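Local coordinates for glycogen synthase (Cyanobacterium sp. CLg1, PDB 6GNF), which is a glycogen synthase of the two-domain, GT-B type of glycosyltransferase and holds adenosine-5'-diphosphate and a glycan in the crystal, at residues A[229-234]-A[252-257]; A[442-447]-A[519-524]; A[100-105]-A[150-155]; A[181-186]-A[217-222]; A[268-273]-A[296-301]. One frame throughout, in Å; residues are numbered along the deposited sequence.

Contact 1: residues A[229-234]-A[252-257]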
# COMPACT_ATOMS: atom_id res chain seq x y z
N PHE A 229 3.12 -5.41 -24.61
CA PHE A 229 3.83 -4.28 -24.05
C PHE A 229 5.28 -4.23 -24.52
O PHE A 229 5.94 -5.26 -24.63
CB PHE A 229 3.80 -4.37 -22.53
CG PHE A 229 4.24 -3.13 -21.83
CD1 PHE A 229 3.47 -1.98 -21.89
CD2 PHE A 229 5.41 -3.12 -21.08
CE1 PHE A 229 3.87 -0.83 -21.22
CE2 PHE A 229 5.81 -1.98 -20.42
CZ PHE A 229 5.04 -0.83 -20.49
N ASN A 230 5.77 -3.02 -24.79
CA ASN A 230 7.16 -2.83 -25.20
C ASN A 230 7.86 -1.83 -24.32
O ASN A 230 7.36 -0.74 -24.12
CB ASN A 230 7.23 -2.31 -26.64
CG ASN A 230 7.32 -3.43 -27.63
OD1 ASN A 230 6.34 -4.12 -27.90
ND2 ASN A 230 8.51 -3.63 -28.19
N THR A 231 9.06 -2.19 -23.86
CA THR A 231 9.81 -1.34 -22.95
C THR A 231 11.28 -1.74 -22.89
O THR A 231 11.65 -2.81 -23.37
CB THR A 231 9.23 -1.40 -21.53
OG1 THR A 231 9.96 -0.53 -20.65
CG2 THR A 231 9.29 -2.82 -20.97
N GLN A 232 12.08 -0.89 -22.25
CA GLN A 232 13.49 -1.16 -21.99
C GLN A 232 13.73 -1.65 -20.55
O GLN A 232 14.85 -2.03 -20.22
CB GLN A 232 14.32 0.09 -22.25
CG GLN A 232 14.24 0.59 -23.68
CD GLN A 232 15.12 1.80 -23.90
OE1 GLN A 232 15.16 2.71 -23.07
NE2 GLN A 232 15.86 1.80 -25.01
N PHE A 233 12.68 -1.70 -19.74
CA PHE A 233 12.81 -1.94 -18.30
C PHE A 233 12.01 -3.17 -17.83
O PHE A 233 10.83 -3.04 -17.48
CB PHE A 233 12.39 -0.68 -17.53
CG PHE A 233 13.02 0.60 -18.04
CD1 PHE A 233 14.38 0.84 -17.89
CD2 PHE A 233 12.24 1.57 -18.67
CE1 PHE A 233 14.96 2.01 -18.36
CE2 PHE A 233 12.81 2.74 -19.14
CZ PHE A 233 14.17 2.97 -18.98
N ALA A 234 12.64 -4.35 -17.83
CA ALA A 234 12.01 -5.57 -17.31
C ALA A 234 12.37 -5.76 -15.84
O ALA A 234 13.39 -5.25 -15.38
CB ALA A 234 12.44 -6.78 -18.12
N MET A 252 12.12 -4.18 -25.65
CA MET A 252 11.82 -5.59 -25.87
C MET A 252 10.34 -5.88 -25.58
O MET A 252 9.68 -5.19 -24.81
CB MET A 252 12.72 -6.47 -25.00
CG MET A 252 12.44 -6.39 -23.51
SD MET A 252 13.76 -7.12 -22.48
CE MET A 252 14.56 -5.65 -21.83
N TYR A 253 9.84 -6.95 -26.19
CA TYR A 253 8.44 -7.32 -26.08
C TYR A 253 8.20 -8.16 -24.83
O TYR A 253 9.02 -9.00 -24.50
CB TYR A 253 8.00 -8.08 -27.32
CG TYR A 253 6.61 -8.63 -27.20
CD1 TYR A 253 5.50 -7.79 -27.25
CD2 TYR A 253 6.38 -10.00 -27.00
CE1 TYR A 253 4.22 -8.29 -27.13
CE2 TYR A 253 5.09 -10.51 -26.86
CZ TYR A 253 4.01 -9.66 -26.94
OH TYR A 253 2.73 -10.15 -26.80
N MET A 254 7.08 -7.92 -24.16
CA MET A 254 6.70 -8.71 -22.98
C MET A 254 5.20 -8.55 -22.68
O MET A 254 4.49 -7.89 -23.44
CB MET A 254 7.53 -8.29 -21.76
CG MET A 254 7.32 -6.86 -21.28
SD MET A 254 8.53 -6.27 -20.05
CE MET A 254 10.03 -6.20 -21.01
N LEU A 255 4.75 -9.19 -21.60
CA LEU A 255 3.38 -9.04 -21.11
C LEU A 255 3.32 -8.01 -19.99
O LEU A 255 4.29 -7.79 -19.29
CB LEU A 255 2.85 -10.37 -20.58
CG LEU A 255 3.04 -11.59 -21.48
CD1 LEU A 255 2.46 -12.81 -20.81
CD2 LEU A 255 2.41 -11.38 -22.85
N ASN A 256 2.14 -7.42 -19.81
CA ASN A 256 1.88 -6.44 -18.77
C ASN A 256 0.44 -6.62 -18.30
O ASN A 256 -0.49 -6.18 -18.96
CB ASN A 256 2.09 -5.02 -19.31
CG ASN A 256 2.02 -3.96 -18.23
OD1 ASN A 256 1.10 -3.93 -17.42
ND2 ASN A 256 2.99 -3.06 -18.22
N TRP A 257 0.28 -7.25 -17.13
CA TRP A 257 -1.04 -7.60 -16.61
C TRP A 257 -1.88 -6.37 -16.30
O TRP A 257 -3.08 -6.34 -16.60
CB TRP A 257 -0.91 -8.41 -15.32
CG TRP A 257 -0.46 -9.83 -15.46
CD1 TRP A 257 0.12 -10.41 -16.55
CD2 TRP A 257 -0.54 -10.83 -14.45
NE1 TRP A 257 0.39 -11.74 -16.27
CE2 TRP A 257 0.00 -12.01 -14.99
CE3 TRP A 257 -1.01 -10.84 -13.14
CZ2 TRP A 257 0.07 -13.20 -14.26
CZ3 TRP A 257 -0.94 -12.03 -12.41
CH2 TRP A 257 -0.40 -13.19 -12.98

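Contact 2: residues A[442-447]-A[519-524]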
# COMPACT_ATOMS: atom_id res chain seq x y z
N TYR A 442 -2.03 8.90 10.11
CA TYR A 442 -1.83 8.52 11.50
C TYR A 442 -1.23 9.67 12.28
O TYR A 442 -1.72 10.04 13.36
CB TYR A 442 -0.91 7.30 11.61
CG TYR A 442 -1.47 6.00 11.09
CD1 TYR A 442 -2.83 5.74 11.07
CD2 TYR A 442 -0.62 5.00 10.64
CE1 TYR A 442 -3.33 4.54 10.61
CE2 TYR A 442 -1.11 3.79 10.18
CZ TYR A 442 -2.47 3.57 10.17
OH TYR A 442 -2.96 2.37 9.69
N ALA A 443 -0.16 10.24 11.74
CA ALA A 443 0.56 11.31 12.42
C ALA A 443 -0.37 12.46 12.80
O ALA A 443 -0.33 12.95 13.92
CB ALA A 443 1.69 11.82 11.54
N MET A 444 -1.21 12.89 11.86
CA MET A 444 -2.11 14.00 12.11
C MET A 444 -3.10 13.70 13.23
O MET A 444 -3.42 14.58 14.03
CB MET A 444 -2.83 14.43 10.83
CG MET A 444 -1.90 15.15 9.86
SD MET A 444 -2.70 15.83 8.39
CE MET A 444 -3.02 14.35 7.45
N MET A 445 -3.60 12.47 13.32
CA MET A 445 -4.50 12.11 14.42
C MET A 445 -3.83 12.21 15.78
O MET A 445 -4.51 12.40 16.78
CB MET A 445 -5.05 10.70 14.23
CG MET A 445 -6.04 10.55 13.10
SD MET A 445 -6.56 8.83 12.88
CE MET A 445 -7.52 8.57 14.38
N TYR A 446 -2.50 12.08 15.81
CA TYR A 446 -1.72 12.20 17.04
C TYR A 446 -1.20 13.63 17.27
O TYR A 446 -0.49 13.87 18.24
CB TYR A 446 -0.55 11.21 17.02
CG TYR A 446 -0.95 9.77 17.30
CD1 TYR A 446 -1.69 9.05 16.38
CD2 TYR A 446 -0.58 9.14 18.48
CE1 TYR A 446 -2.06 7.74 16.62
CE2 TYR A 446 -0.95 7.82 18.74
CZ TYR A 446 -1.69 7.12 17.80
OH TYR A 446 -2.07 5.81 18.02
N GLY A 447 -1.53 14.57 16.39
CA GLY A 447 -1.04 15.94 16.50
C GLY A 447 0.41 16.08 16.07
O GLY A 447 1.08 17.05 16.42
N MET A 519 -5.14 17.34 14.64
CA MET A 519 -5.97 16.42 15.42
C MET A 519 -7.46 16.53 15.07
O MET A 519 -8.18 15.55 15.15
CB MET A 519 -5.75 16.60 16.92
CG MET A 519 -4.38 16.15 17.39
SD MET A 519 -4.21 16.12 19.18
CE MET A 519 -5.19 14.67 19.58
N ALA A 520 -7.89 17.71 14.65
CA ALA A 520 -9.29 17.93 14.25
C ALA A 520 -9.57 17.46 12.82
O ALA A 520 -10.72 17.40 12.41
CB ALA A 520 -9.64 19.40 14.38
N ASN A 521 -8.51 17.15 12.07
CA ASN A 521 -8.62 16.70 10.68
C ASN A 521 -9.20 15.30 10.58
O ASN A 521 -8.61 14.34 11.06
CB ASN A 521 -7.24 16.74 10.02
CG ASN A 521 -7.30 16.49 8.53
OD1 ASN A 521 -8.33 16.70 7.90
ND2 ASN A 521 -6.17 16.06 7.95
N ASP A 522 -10.36 15.18 9.93
CA ASP A 522 -11.03 13.89 9.80
C ASP A 522 -10.43 13.10 8.63
O ASP A 522 -10.55 13.50 7.47
CB ASP A 522 -12.54 14.11 9.60
CG ASP A 522 -13.30 12.81 9.39
OD1 ASP A 522 -12.88 11.74 9.90
OD2 ASP A 522 -14.33 12.87 8.69
N VAL A 523 -9.77 12.00 8.96
CA VAL A 523 -9.12 11.15 7.97
C VAL A 523 -9.70 9.73 7.99
O VAL A 523 -9.03 8.77 7.62
CB VAL A 523 -7.58 11.11 8.18
CG1 VAL A 523 -6.97 12.46 7.86
CG2 VAL A 523 -7.22 10.70 9.61
N SER A 524 -10.94 9.59 8.47
CA SER A 524 -11.61 8.29 8.51
C SER A 524 -12.07 7.89 7.11
O SER A 524 -11.95 8.67 6.15
CB SER A 524 -12.81 8.33 9.44
OG SER A 524 -13.82 9.16 8.89

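Contact 3: residues A[100-105]-A[150-155]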
# COMPACT_ATOMS: atom_id res chain seq x y z
N ASP A 100 -17.21 -10.43 5.39
CA ASP A 100 -16.78 -11.80 5.13
C ASP A 100 -15.38 -11.80 4.53
O ASP A 100 -15.13 -11.14 3.53
CB ASP A 100 -17.72 -12.49 4.15
CG ASP A 100 -19.10 -12.69 4.73
OD1 ASP A 100 -19.30 -13.71 5.44
OD2 ASP A 100 -20.00 -11.84 4.56
N HIS A 101 -14.49 -12.59 5.12
CA HIS A 101 -13.16 -12.78 4.57
C HIS A 101 -13.07 -14.20 4.09
O HIS A 101 -13.29 -15.14 4.85
CB HIS A 101 -12.10 -12.50 5.63
CG HIS A 101 -12.21 -11.13 6.23
ND1 HIS A 101 -12.05 -9.99 5.48
CD2 HIS A 101 -12.50 -10.73 7.48
CE1 HIS A 101 -12.21 -8.93 6.27
NE2 HIS A 101 -12.49 -9.36 7.48
N ILE A 102 -12.88 -14.36 2.79
CA ILE A 102 -12.76 -15.65 2.17
C ILE A 102 -11.29 -15.86 1.84
O ILE A 102 -10.64 -14.99 1.25
CB ILE A 102 -13.57 -15.73 0.86
CG1 ILE A 102 -15.02 -15.23 1.07
CG2 ILE A 102 -13.54 -17.14 0.29
CD1 ILE A 102 -15.74 -15.92 2.19
N TRP A 103 -10.78 -17.03 2.19
CA TRP A 103 -9.37 -17.33 1.99
C TRP A 103 -9.22 -18.53 1.07
O TRP A 103 -9.76 -19.60 1.32
CB TRP A 103 -8.72 -17.65 3.32
CG TRP A 103 -9.01 -16.66 4.39
CD1 TRP A 103 -9.84 -16.84 5.45
CD2 TRP A 103 -8.48 -15.34 4.51
NE1 TRP A 103 -9.85 -15.71 6.23
CE2 TRP A 103 -9.01 -14.78 5.69
CE3 TRP A 103 -7.59 -14.58 3.75
CZ2 TRP A 103 -8.71 -13.50 6.11
CZ3 TRP A 103 -7.27 -13.29 4.17
CH2 TRP A 103 -7.83 -12.76 5.34
N VAL A 104 -8.45 -18.33 0.01
CA VAL A 104 -8.23 -19.36 -0.99
C VAL A 104 -7.08 -20.24 -0.53
O VAL A 104 -5.95 -19.79 -0.41
CB VAL A 104 -7.91 -18.73 -2.35
CG1 VAL A 104 -7.76 -19.81 -3.41
CG2 VAL A 104 -8.99 -17.74 -2.75
N ASP A 105 -7.37 -21.52 -0.33
CA ASP A 105 -6.39 -22.45 0.23
C ASP A 105 -5.79 -23.36 -0.84
O ASP A 105 -6.50 -24.02 -1.59
CB ASP A 105 -7.03 -23.30 1.31
CG ASP A 105 -6.06 -24.31 1.92
OD1 ASP A 105 -5.08 -23.92 2.59
OD2 ASP A 105 -6.29 -25.52 1.72
N VAL A 150 -19.91 -19.44 -2.05
CA VAL A 150 -19.65 -19.33 -0.61
C VAL A 150 -20.77 -18.59 0.13
O VAL A 150 -20.95 -17.39 -0.04
CB VAL A 150 -18.30 -18.63 -0.36
CG1 VAL A 150 -18.01 -18.53 1.13
CG2 VAL A 150 -17.16 -19.38 -1.05
N PRO A 151 -21.49 -19.29 1.04
CA PRO A 151 -22.53 -18.60 1.79
C PRO A 151 -21.93 -17.64 2.81
O PRO A 151 -21.04 -17.99 3.58
CB PRO A 151 -23.26 -19.74 2.51
CG PRO A 151 -22.26 -20.83 2.61
CD PRO A 151 -21.37 -20.71 1.41
N LEU A 152 -22.48 -16.43 2.85
CA LEU A 152 -21.89 -15.34 3.59
C LEU A 152 -22.66 -15.08 4.88
O LEU A 152 -23.66 -15.72 5.18
CB LEU A 152 -21.87 -14.07 2.73
CG LEU A 152 -21.13 -14.18 1.40
CD1 LEU A 152 -21.23 -12.88 0.63
CD2 LEU A 152 -19.67 -14.56 1.60
N GLY A 153 -22.15 -14.15 5.67
CA GLY A 153 -22.76 -13.78 6.93
C GLY A 153 -22.25 -14.64 8.07
O GLY A 153 -21.41 -15.53 7.87
N ALA A 154 -22.74 -14.34 9.27
CA ALA A 154 -22.42 -15.14 10.45
C ALA A 154 -22.74 -16.61 10.16
O ALA A 154 -23.91 -16.99 10.00
CB ALA A 154 -23.21 -14.64 11.65
N LYS A 155 -21.69 -17.43 10.14
CA LYS A 155 -21.80 -18.87 9.89
C LYS A 155 -22.54 -19.22 8.59
O LYS A 155 -23.32 -20.18 8.55
CB LYS A 155 -22.45 -19.56 11.08
CG LYS A 155 -21.66 -19.32 12.35
CD LYS A 155 -22.33 -19.88 13.58
CE LYS A 155 -21.63 -19.38 14.84
NZ LYS A 155 -20.18 -19.73 14.85

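Contact 4: residues A[181-186]-A[217-222]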
# COMPACT_ATOMS: atom_id res chain seq x y z
N LEU A 181 -13.24 -13.09 -16.07
CA LEU A 181 -14.68 -12.81 -15.97
C LEU A 181 -15.34 -12.89 -17.34
O LEU A 181 -16.40 -13.51 -17.49
CB LEU A 181 -14.92 -11.42 -15.37
CG LEU A 181 -16.37 -10.96 -15.30
CD1 LEU A 181 -17.20 -11.92 -14.46
CD2 LEU A 181 -16.47 -9.55 -14.76
N LYS A 182 -14.75 -12.22 -18.31
CA LYS A 182 -15.27 -12.24 -19.68
C LYS A 182 -15.18 -13.61 -20.32
O LYS A 182 -16.14 -14.08 -20.93
CB LYS A 182 -14.53 -11.25 -20.55
CG LYS A 182 -14.88 -9.83 -20.21
CD LYS A 182 -14.09 -8.84 -21.02
CE LYS A 182 -14.50 -7.44 -20.62
NZ LYS A 182 -13.72 -6.45 -21.37
N GLU A 183 -14.01 -14.22 -20.23
CA GLU A 183 -13.75 -15.44 -20.98
C GLU A 183 -14.43 -16.66 -20.41
O GLU A 183 -15.06 -17.40 -21.15
CB GLU A 183 -12.24 -15.67 -21.11
CG GLU A 183 -11.86 -16.81 -22.05
CD GLU A 183 -12.39 -16.63 -23.47
OE1 GLU A 183 -12.65 -15.48 -23.90
OE2 GLU A 183 -12.52 -17.65 -24.16
N TYR A 184 -14.33 -16.86 -19.10
CA TYR A 184 -14.83 -18.08 -18.47
C TYR A 184 -16.29 -17.98 -18.03
O TYR A 184 -16.93 -19.00 -17.87
CB TYR A 184 -14.00 -18.41 -17.23
CG TYR A 184 -12.55 -18.82 -17.45
CD1 TYR A 184 -11.95 -18.78 -18.72
CD2 TYR A 184 -11.77 -19.23 -16.37
CE1 TYR A 184 -10.63 -19.15 -18.89
CE2 TYR A 184 -10.45 -19.61 -16.54
CZ TYR A 184 -9.87 -19.57 -17.79
OH TYR A 184 -8.56 -19.94 -17.93
N TYR A 185 -16.80 -16.77 -17.80
CA TYR A 185 -18.15 -16.62 -17.22
C TYR A 185 -19.14 -15.94 -18.16
O TYR A 185 -20.10 -16.57 -18.61
CB TYR A 185 -18.08 -15.89 -15.87
CG TYR A 185 -17.45 -16.73 -14.80
CD1 TYR A 185 -16.07 -16.78 -14.65
CD2 TYR A 185 -18.23 -17.52 -13.96
CE1 TYR A 185 -15.48 -17.56 -13.68
CE2 TYR A 185 -17.65 -18.32 -12.99
CZ TYR A 185 -16.28 -18.33 -12.84
OH TYR A 185 -15.70 -19.10 -11.87
N GLN A 186 -18.86 -14.70 -18.50
CA GLN A 186 -19.80 -13.91 -19.30
C GLN A 186 -20.03 -14.47 -20.70
O GLN A 186 -21.09 -14.25 -21.28
CB GLN A 186 -19.36 -12.46 -19.38
CG GLN A 186 -19.42 -11.78 -18.02
CD GLN A 186 -19.02 -10.33 -18.09
OE1 GLN A 186 -18.11 -9.97 -18.83
NE2 GLN A 186 -19.67 -9.51 -17.28
N LEU A 217 -1.30 -18.49 -18.61
CA LEU A 217 -2.52 -17.74 -18.26
C LEU A 217 -3.82 -18.46 -18.63
O LEU A 217 -4.87 -18.12 -18.10
CB LEU A 217 -2.48 -16.36 -18.92
CG LEU A 217 -1.26 -15.51 -18.57
CD1 LEU A 217 -1.35 -14.15 -19.24
CD2 LEU A 217 -1.12 -15.36 -17.07
N ASN A 218 -3.75 -19.44 -19.52
CA ASN A 218 -4.94 -20.11 -20.06
C ASN A 218 -5.99 -19.15 -20.59
O ASN A 218 -7.17 -19.26 -20.23
CB ASN A 218 -5.59 -21.03 -19.02
CG ASN A 218 -4.67 -22.15 -18.59
OD1 ASN A 218 -4.43 -23.11 -19.34
ND2 ASN A 218 -4.16 -22.05 -17.37
N LEU A 219 -5.53 -18.22 -21.42
CA LEU A 219 -6.42 -17.30 -22.09
C LEU A 219 -6.19 -17.41 -23.59
O LEU A 219 -5.05 -17.59 -24.03
CB LEU A 219 -6.13 -15.88 -21.64
CG LEU A 219 -6.56 -15.51 -20.24
CD1 LEU A 219 -5.94 -14.18 -19.83
CD2 LEU A 219 -8.08 -15.43 -20.14
N PRO A 220 -7.26 -17.25 -24.37
CA PRO A 220 -7.10 -17.28 -25.81
C PRO A 220 -6.38 -16.04 -26.35
O PRO A 220 -6.14 -15.09 -25.61
CB PRO A 220 -8.53 -17.37 -26.32
CG PRO A 220 -9.36 -16.75 -25.25
CD PRO A 220 -8.64 -16.97 -23.96
N ALA A 221 -5.99 -16.11 -27.62
CA ALA A 221 -5.16 -15.09 -28.23
C ALA A 221 -5.87 -13.76 -28.40
O ALA A 221 -5.21 -12.77 -28.66
CB ALA A 221 -4.64 -15.58 -29.57
N LYS A 222 -7.20 -13.72 -28.25
CA LYS A 222 -7.91 -12.45 -28.37
C LYS A 222 -7.50 -11.46 -27.28
O LYS A 222 -7.72 -10.27 -27.44
CB LYS A 222 -9.43 -12.64 -28.38
CG LYS A 222 -10.01 -13.15 -27.09
CD LYS A 222 -11.46 -13.55 -27.26
CE LYS A 222 -12.39 -12.35 -27.21
NZ LYS A 222 -13.81 -12.80 -27.35
O HOH W 1 -14.89 -15.01 -25.77

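Contact 5: residues A[268-273]-A[296-301]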
# COMPACT_ATOMS: atom_id res chain seq x y z
N ALA A 268 -11.49 2.33 -13.80
CA ALA A 268 -10.19 2.33 -13.16
C ALA A 268 -10.14 3.45 -12.13
O ALA A 268 -10.50 4.58 -12.43
CB ALA A 268 -9.10 2.51 -14.20
N LEU A 269 -9.76 3.10 -10.91
CA LEU A 269 -9.64 4.06 -9.81
C LEU A 269 -8.26 3.97 -9.19
O LEU A 269 -7.55 2.97 -9.33
CB LEU A 269 -10.67 3.76 -8.72
CG LEU A 269 -12.15 3.78 -9.07
CD1 LEU A 269 -12.99 3.35 -7.89
CD2 LEU A 269 -12.56 5.17 -9.53
N THR A 270 -7.89 5.02 -8.46
CA THR A 270 -6.67 4.97 -7.66
C THR A 270 -6.84 5.74 -6.33
O THR A 270 -7.93 6.22 -6.02
CB THR A 270 -5.45 5.44 -8.47
OG1 THR A 270 -4.25 5.11 -7.74
CG2 THR A 270 -5.51 6.92 -8.76
N VAL A 271 -5.75 5.85 -5.57
CA VAL A 271 -5.87 6.15 -4.15
C VAL A 271 -5.57 7.61 -3.76
O VAL A 271 -5.45 7.93 -2.58
CB VAL A 271 -5.03 5.16 -3.31
CG1 VAL A 271 -5.63 3.77 -3.41
CG2 VAL A 271 -3.57 5.14 -3.77
N SER A 272 -5.51 8.50 -4.75
CA SER A 272 -5.58 9.96 -4.53
C SER A 272 -5.77 10.69 -5.86
O SER A 272 -5.26 10.23 -6.89
CB SER A 272 -4.33 10.50 -3.81
OG SER A 272 -3.24 10.64 -4.69
N PRO A 273 -6.54 11.80 -5.87
CA PRO A 273 -6.74 12.58 -7.09
C PRO A 273 -5.43 13.08 -7.72
O PRO A 273 -5.32 13.16 -8.93
CB PRO A 273 -7.54 13.80 -6.63
CG PRO A 273 -8.10 13.45 -5.30
CD PRO A 273 -7.27 12.36 -4.71
N VAL A 296 -8.38 4.99 -20.86
CA VAL A 296 -9.42 4.34 -20.08
C VAL A 296 -10.10 5.31 -19.11
O VAL A 296 -11.27 5.14 -18.78
CB VAL A 296 -8.82 3.12 -19.35
CG1 VAL A 296 -9.69 2.65 -18.19
CG2 VAL A 296 -8.61 1.99 -20.34
N GLY A 297 -9.38 6.36 -18.69
CA GLY A 297 -9.86 7.26 -17.66
C GLY A 297 -9.55 6.69 -16.29
O GLY A 297 -9.78 5.51 -16.02
N LEU A 298 -9.00 7.53 -15.42
CA LEU A 298 -8.55 7.12 -14.10
C LEU A 298 -8.92 8.21 -13.09
O LEU A 298 -8.50 9.35 -13.23
CB LEU A 298 -7.03 6.90 -14.11
CG LEU A 298 -6.35 6.48 -12.81
CD1 LEU A 298 -6.86 5.12 -12.34
CD2 LEU A 298 -4.84 6.44 -12.99
N THR A 299 -9.71 7.85 -12.08
CA THR A 299 -10.14 8.76 -11.02
C THR A 299 -9.48 8.36 -9.71
O THR A 299 -9.34 7.17 -9.42
CB THR A 299 -11.66 8.68 -10.81
OG1 THR A 299 -12.32 8.99 -12.03
CG2 THR A 299 -12.14 9.65 -9.75
N GLY A 300 -9.13 9.36 -8.90
CA GLY A 300 -8.50 9.15 -7.62
C GLY A 300 -9.43 9.48 -6.46
O GLY A 300 -10.18 10.45 -6.51
N ILE A 301 -9.35 8.66 -5.41
CA ILE A 301 -10.06 8.90 -4.16
C ILE A 301 -9.06 8.70 -3.03
O ILE A 301 -8.52 7.62 -2.87
CB ILE A 301 -11.23 7.91 -3.96
CG1 ILE A 301 -12.25 8.08 -5.08
CG2 ILE A 301 -11.89 8.14 -2.61
CD1 ILE A 301 -13.33 7.02 -5.07
O HOH W 2 -12.07 4.11 -16.02
O HOH W 3 -12.41 6.24 -13.07

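Contact 1: residues A[229-234]-A[252-257]
Over the centre of one face of the Phe229 ring sits the amide nitrogen of Asn256, with ND2 3.5 Å above the ring plane, while Met254 CG comes to the ring's edge. Phe229 and Asn256 lie on antiparallel strands, 228-231 and 251-256, of a small three-stranded sheet in the N-terminal half of the protein. Ring and amide planes stand 66° apart, so the nitrogen sits over the face without flat stacking. Asn256 ND2 has its hydrogen bond with Gln206 and OD1 caps the following helix at Lys259, which together fix the amide's rotation. On the other face of the sheet, Asn230 OD1 lies in the plane of the Tyr253 ring at its edge, 3.8 Å from CD1; the Tyr253 hydroxyl bonds Ser228.

Backbone bonds set this register: Met254 N gives a hydrogen to Phe229 O at 2.9 Å, and Thr231 and Met252 exchange a pair. Thr231 OG1, anti to its own nitrogen (chi1 -178°), accepts from Phe233 N in an ST turn where the strand breaks direction at Gln232, and also bonds Glu288. The same torsion sets the methyl between the backbone N and the carbonyl carbon, where Thr231 CG2 meets Met254 CE at a tight 3.5 Å.

Contact 2: residues A[442-447]-A[519-524]
Met519 CG rests on the backbone of Gly447, 3.4 Å from its N, and the bend at the end of the same side chain carries Met519 CE to within 3.7 Å of Met445 O. Two further side-chain pairs belong to the first shell. Met445 CG lies 3.7 Å from Val523 CG2, the two side chains passing at a slant. Met444 SD accepts a weak hydrogen bond from Asn521 ND2, at 3.5 Å and 143°; its chain turns at chi3 (-74°), which also brings CE close to the same amide nitrogen.

The next shell fixes the backbones. Gly447 closes helix 439-445 in a Schellman motif: its phi is positive, and its N bonds Met444 O at 3.0 Å. Beyond helix 509-520, Asp522 OD1 accepts from Ser524 N, an Asx turn, and also from the Ser524 hydroxyl. The hydroxyl arrives on the syn side and near the carboxylate plane, whereas the N stands well above it. Val523 is held further by a backbone bond with Thr305, and Phe466 packs on both Met444 and Asn521.

The contact thus sets a Schellman-capped helix end against the segment leading from helix 509-520 to helix 526-540. Helix 439-445 belongs to the C-terminal Rossmann-like domain of the GT-B fold, and its Tyr442 touches the bound adenosine-5'-diphosphate.

Contact 3: residues A[100-105]-A[150-155]
Asp100 reaches across to Leu152 and Gly153 with every atom of its side chain. CB is 3.8 Å from Leu152 CD2, and CG lies beside both Leu152 CB and Gly153 N. At the tip, OD1 accepts the backbone hydrogen of Gly153 N at 2.9 Å, with an N-H...O angle of 146°. The donor comes in on the syn side, 19° out of the carboxylate plane. Asp100 OD2 shares that hydrogen in a weak second bond, 3.3 Å from Gly153 N. The same oxygen, Asp100 OD2, also lies 3.4 Å from Leu152 CB. With CG beside the backbone N and anti to the carbonyl carbon (chi1 -66°), the carboxylate is delivered to the loop; OD1 has a further hydrogen bond with His93 on the adjoining strand 85-96. OD1 is thus satisfied in a buried setting, which would probably favour the charged form.

Two residues along the strand, the contact turns apolar. Ile102 CD1 meets Val150 CG1 at 3.6 Å, the two side chains running antiparallel alongside one another, and Leu152 CD2 lies 4.2 Å from Ile102 CD1. The arrangement joins strand 99-105 of the large mixed sheet to the loop after helix 146-149, within the N-terminal, Rossmann-like domain of the GT-B fold.

Contact 4: residues A[181-186]-A[217-222]
The last turn of helix 177-186 meets the loop that leads into helix 224-227, and two neighbouring side chains of the helix, Glu183 and Tyr184, carry the contact. The Tyr184 hydroxyl donates to Asn218 O at 2.8 Å. That oxygen lies in the plane of the ring at its edge, and the donor is tilted 23° from the carbonyl plane. The same hydroxyl touches Asn218 CB at 3.3 Å, whereas the Asn218 amide is turned elsewhere and its ND2 bonds Gly83 O.

Here the helix widens into a pi-type turn, the evidence being the bond from Gln186 N back to Leu181 O at 2.9 Å, five residues earlier. The helix lies in the N-terminal domain of the GT-B fold.

Glu183 extends with CG anti to the backbone N (chi1 -172°) and then bends at chi2, which lays its carboxylate against the proline ring: CD and OE2 are each 3.5 Å from Pro220 CG. Its OE1 bonds the Tyr223 hydroxyl. OE1 and Lys222 NZ, 4.5 Å apart, are too far for a salt bridge; one water links them, donating to OE1 and accepting from NZ at 2.9 Å. Buried Leu219 adds an apolar touch, its CD2 4.3 Å from Glu183 CB.

Contact 5: residues A[268-273]-A[296-301]
Ala268 O is gripped by two donors: a water gives it a hydrogen at 2.6 Å, and Thr299 N makes a weak but straight bond of 3.4 Å. The same water is 2.9 Å from Thr299 OG1, thereby bridging the strands. These are strands 267-270 and 298-300, parallel neighbours at the edge of the large mixed sheet in the N-terminal Rossmann-like domain; helices 273-281 and 290-296 form the connection between them. A second water links Ala268 N to Gly297 O.

Farther along, the pairing tightens. Thr270 N donates to Thr299 O at 2.8 Å, and Ile301 N to Thr270 O at 2.9 Å and 167°. Leu269 and Thr299 run alongside each other on one face, with Leu269 CD2 against Thr299 CB. On the other face Leu298, its CG anti to the backbone N (chi1 179°), swings CD1 across to Ala268 CB. The Thr270 hydroxyl bonds Leu200 O on the next strand inward.

After Thr270 the chain enters the glycan pocket, where Val271 touches the bound glycan. Ser272 caps helix 273-281 through its OG, which also bonds Pro435 O. Gly300 CA approaches the same turn, with a CA-H...O contact of 3.5 Å to Ser272 O.

How the contacts relate
From the N terminus the five contacts close in series: none nests within or crosses another. Contact 3 comes first, joining an inner strand of the large mixed sheet to the loop after a helix. Contact 4 closes a 30-residue excursion against a helix end, and contact 1 then forms a hairpin-like pairing in a small separate sheet. These two touch where Trp257 CZ2 packs 3.7 Å from Leu217 CD2. Contact 5 adds the edge strand to the same large sheet that contact 3 reaches, their centres about 29 Å apart. Contact 2 lies beyond, spanning 71 residues and tying a C-terminal-domain helix end to the segment before the last helix, its centre about 41 Å from that of contact 1.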